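Local coordinates for protein acyl-CoA thioesterase (PDB 3RQB) that is of unproven function but carries a double hot-dog fold and probably hydrolyses acyl-CoA thioesters, at residues B[97-101]-B[102-106]; B[191-195]-B[196-200]. One frame throughout, in Å; residues are numbered along the deposited sequence.

Interaction 1: residues B[97-101]-B[102-106]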
# COMPACT_ATOMS: atom_id res chain seq x y z
N THR B 97 -0.63 -11.51 -12.89
CA THR B 97 0.38 -12.50 -12.59
C THR B 97 1.41 -12.56 -13.71
O THR B 97 1.05 -12.65 -14.89
CB THR B 97 -0.28 -13.87 -12.43
OG1 THR B 97 -1.41 -13.76 -11.54
CG2 THR B 97 0.71 -14.89 -11.88
N MSE B 98 2.69 -12.53 -13.34
CA MSE B 98 3.77 -12.62 -14.31
C MSE B 98 4.56 -13.92 -14.12
O MSE B 98 5.07 -14.18 -13.04
CB MSE B 98 4.71 -11.42 -14.20
CG MSE B 98 5.96 -11.54 -15.08
SE MSE B 98 7.30 -10.18 -14.72
CE MSE B 98 6.22 -8.56 -15.03
N MSE B 99 4.65 -14.72 -15.18
CA MSE B 99 5.36 -15.99 -15.13
C MSE B 99 6.52 -16.07 -16.10
O MSE B 99 6.43 -15.57 -17.22
CB MSE B 99 4.39 -17.15 -15.40
CG MSE B 99 3.48 -17.45 -14.23
SE MSE B 99 1.78 -18.21 -14.79
CE MSE B 99 1.09 -16.70 -15.84
N GLN B 100 7.60 -16.70 -15.66
CA GLN B 100 8.71 -17.10 -16.53
C GLN B 100 9.01 -18.56 -16.28
O GLN B 100 9.13 -18.98 -15.12
CB GLN B 100 9.96 -16.30 -16.20
CG GLN B 100 10.08 -15.01 -16.93
CD GLN B 100 11.19 -14.17 -16.37
OE1 GLN B 100 11.51 -14.28 -15.18
NE2 GLN B 100 11.80 -13.34 -17.21
N ASP B 101 9.15 -19.35 -17.34
CA ASP B 101 9.46 -20.76 -17.18
C ASP B 101 8.43 -21.45 -16.28
O ASP B 101 8.80 -22.27 -15.43
CB ASP B 101 10.86 -20.95 -16.58
CG ASP B 101 11.93 -20.16 -17.32
OD1 ASP B 101 12.31 -20.58 -18.43
OD2 ASP B 101 12.39 -19.13 -16.77
N GLY B 102 7.16 -21.11 -16.45
CA GLY B 102 6.08 -21.77 -15.73
C GLY B 102 5.92 -21.42 -14.25
O GLY B 102 4.97 -21.86 -13.61
N GLU B 103 6.82 -20.61 -13.71
CA GLU B 103 6.72 -20.27 -12.29
C GLU B 103 6.29 -18.82 -12.09
O GLU B 103 6.57 -17.95 -12.93
CB GLU B 103 8.04 -20.57 -11.57
CG GLU B 103 8.24 -22.05 -11.23
CD GLU B 103 9.59 -22.34 -10.59
OE1 GLU B 103 10.62 -22.23 -11.30
OE2 GLU B 103 9.63 -22.67 -9.39
N VAL B 104 5.58 -18.56 -11.00
CA VAL B 104 5.15 -17.20 -10.72
C VAL B 104 6.27 -16.33 -10.18
O VAL B 104 6.85 -16.60 -9.13
CB VAL B 104 4.01 -17.12 -9.72
CG1 VAL B 104 3.62 -15.67 -9.53
CG2 VAL B 104 2.82 -17.93 -10.20
N VAL B 105 6.51 -15.25 -10.91
CA VAL B 105 7.56 -14.29 -10.64
C VAL B 105 7.04 -13.10 -9.84
O VAL B 105 7.58 -12.75 -8.79
CB VAL B 105 8.25 -13.85 -11.93
CG1 VAL B 105 8.78 -12.43 -11.78
CG2 VAL B 105 9.36 -14.81 -12.28
N THR B 106 6.05 -12.41 -10.42
CA THR B 106 5.47 -11.20 -9.84
C THR B 106 3.93 -11.20 -9.90
O THR B 106 3.35 -11.70 -10.85
CB THR B 106 6.04 -9.98 -10.58
OG1 THR B 106 7.47 -9.97 -10.43
CG2 THR B 106 5.46 -8.68 -10.04
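M98 and T106 pair backbone to backbone: M98 N donates to T106 O at 2.7 Å. M98 O accepts two N-H groups. V105 N reaches it at 2.8 Å, and T106 N adds a weak bond. V105 and T106 thus both face M98, which makes a classic beta bulge. Beyond it the register has moved by one: M99 lies opposite V104 in a non-hydrogen-bonded pair, and Q100 opposite E103 in a hydrogen-bonded one. E103 N donates to Q100 O at 3.2 Å. A type I' turn from Q100 to E103 closes this beta hairpin, with D101 and G102 both at positive phi.

Among the apolar contacts, V104 CG1, anti to its own N (chi1 -179°), meets T97 CG2 at 3.8 Å, and V104 CG2 lies 4.1 Å from M99 CG. M98 and Q100 lie on the face opposite M99 and V104. V105, at the bulge, reaches the selenium of M98 with CG1 at 4.0 Å. V104 also packs on V85 of the second subunit, while M98 packs on helix 41-53. With an alanine at V104, T97 CG2 and M99 CG would probably lose their cross-strand methyl partners, leaving a gap toward V85 of that subunit.

Among the polar groups, Q100 OE1 has the V105 CG2 methyl against it at 3.6 Å. The Q100 amide nitrogen bonds the carbonyl oxygens of K74 and P77. The V104 carbonyl accepts a bond from R86 of the second subunit. By taking both N-H groups, M98 O accommodates the extra residue of the bulge without leaving either amide unbonded.

Interaction 2: residues B[191-195]-B[196-200]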
# COMPACT_ATOMS: atom_id res chain seq x y z
N THR B 191 12.43 5.09 -7.81
CA THR B 191 13.70 5.72 -8.15
C THR B 191 14.46 6.24 -6.92
O THR B 191 15.57 6.77 -7.03
CB THR B 191 13.53 6.86 -9.18
OG1 THR B 191 12.78 7.93 -8.60
CG2 THR B 191 12.81 6.36 -10.40
N PHE B 192 13.86 6.09 -5.74
CA PHE B 192 14.51 6.51 -4.50
C PHE B 192 15.58 5.54 -4.01
O PHE B 192 15.36 4.33 -3.94
CB PHE B 192 13.49 6.71 -3.39
CG PHE B 192 12.52 7.82 -3.67
CD1 PHE B 192 12.97 9.12 -3.78
CD2 PHE B 192 11.17 7.56 -3.81
CE1 PHE B 192 12.08 10.16 -4.04
CE2 PHE B 192 10.28 8.58 -4.07
CZ PHE B 192 10.74 9.88 -4.18
N VAL B 193 16.72 6.10 -3.65
CA VAL B 193 17.75 5.35 -2.96
C VAL B 193 17.10 4.67 -1.76
O VAL B 193 16.25 5.26 -1.10
CB VAL B 193 18.85 6.29 -2.50
CG1 VAL B 193 19.56 5.73 -1.27
CG2 VAL B 193 19.82 6.53 -3.64
N PRO B 194 17.51 3.42 -1.47
CA PRO B 194 16.90 2.62 -0.40
C PRO B 194 17.06 3.31 0.94
O PRO B 194 18.19 3.66 1.29
CB PRO B 194 17.74 1.34 -0.40
CG PRO B 194 18.34 1.29 -1.74
CD PRO B 194 18.63 2.71 -2.10
N ARG B 195 15.97 3.46 1.69
CA ARG B 195 16.01 4.28 2.90
C ARG B 195 17.23 3.92 3.77
O ARG B 195 17.98 4.80 4.21
CB ARG B 195 14.71 4.14 3.69
CG ARG B 195 13.45 4.69 3.00
CD ARG B 195 13.56 6.17 2.68
NE ARG B 195 14.18 6.39 1.36
CZ ARG B 195 14.92 7.45 1.03
NH1 ARG B 195 15.16 8.40 1.91
NH2 ARG B 195 15.42 7.55 -0.19
N VAL B 196 17.45 2.62 3.96
CA VAL B 196 18.51 2.14 4.84
C VAL B 196 19.92 2.64 4.45
O VAL B 196 20.70 3.02 5.32
CB VAL B 196 18.47 0.59 4.96
CG1 VAL B 196 18.95 -0.05 3.68
CG2 VAL B 196 19.29 0.11 6.14
N TYR B 197 20.25 2.65 3.16
CA TYR B 197 21.50 3.25 2.72
C TYR B 197 21.61 4.67 3.27
O TYR B 197 22.63 5.06 3.84
CB TYR B 197 21.60 3.33 1.19
CG TYR B 197 21.64 2.00 0.45
CD1 TYR B 197 21.57 0.79 1.13
CD2 TYR B 197 21.75 1.97 -0.94
CE1 TYR B 197 21.61 -0.42 0.44
CE2 TYR B 197 21.79 0.76 -1.63
CZ TYR B 197 21.72 -0.43 -0.94
OH TYR B 197 21.75 -1.63 -1.63
N VAL B 198 20.54 5.44 3.10
CA VAL B 198 20.53 6.83 3.54
C VAL B 198 20.86 6.92 5.02
O VAL B 198 21.56 7.85 5.47
CB VAL B 198 19.16 7.49 3.32
CG1 VAL B 198 19.30 8.99 3.40
CG2 VAL B 198 18.56 7.07 1.97
N LYS B 199 20.36 5.95 5.78
CA LYS B 199 20.57 5.95 7.23
C LYS B 199 21.96 5.47 7.65
O LYS B 199 22.55 6.00 8.58
CB LYS B 199 19.48 5.12 7.92
CG LYS B 199 19.40 5.30 9.44
CD LYS B 199 18.86 6.68 9.85
CE LYS B 199 18.64 6.77 11.37
NZ LYS B 199 18.27 8.13 11.85
N LEU B 200 22.47 4.44 6.98
CA LEU B 200 23.78 3.91 7.32
C LEU B 200 24.95 4.48 6.54
O LEU B 200 26.10 4.20 6.87
CB LEU B 200 23.78 2.40 7.13
CG LEU B 200 22.67 1.69 7.89
CD1 LEU B 200 22.86 0.17 7.81
CD2 LEU B 200 22.63 2.19 9.35
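P194 lies over one face of the Y197 ring. Its CG is 3.7 Å from the ring centroid and 21° off the ring normal, a CH-pi contact displaced toward the CD2-CE2 side. P194 CD also approaches Y197 CD2. Y197 CG stands anti to its carbonyl carbon (chi1 -65°), which turns the ring back toward the proline. Beside this pair, V193 CG1 meets V198 CG2 at 3.6 Å and Y197 CB at 4.0 Å.

P194 is the N-cap residue of the short helix 195-200, in the C-terminal hot-dog domain. Its carbonyl receives a weak bond from V198 N at 3.5 Å. One residue on, K199 N donates to R195 O at 3.1 Å.

V198 CG2 covers one face of the R195 guanidinium, offset toward its rim and 3.7 Å from NH1. The R195 chain folds back (chi2 -59°, chi3 88°), bringing NH2 to V193 O in a weak bond. NH1 binds A166 O and T168 OG1, and NE binds Q246 OE1, so each guanidinium nitrogen has an acceptor. At the outer edge, K199 NZ bonds Q164 O and forms a salt bridge with E123 of the second subunit.

How the interactions relate
From the N terminus, the chain first reaches interaction 1 in the N-terminal hot-dog domain. Strand 91-100 turns back there into strand 103-113, and the contact closes the tight hairpin between them. Interaction 2 follows in the C-terminal hot-dog domain, where the loop after helix 182-188 enters helix 195-200; it closes no long loop. The two are in series, neither nested nor crossed. The centres of interactions 1 and 2 are about 29 Å apart, and they do not touch. Interaction 1 joins strands 91-100 and 103-113, and strand 91-100 pairs on with strand 77-87. Interaction 2 sets a short helix against strands 230-240 and 243-251. Both also touch the second subunit, at different residues.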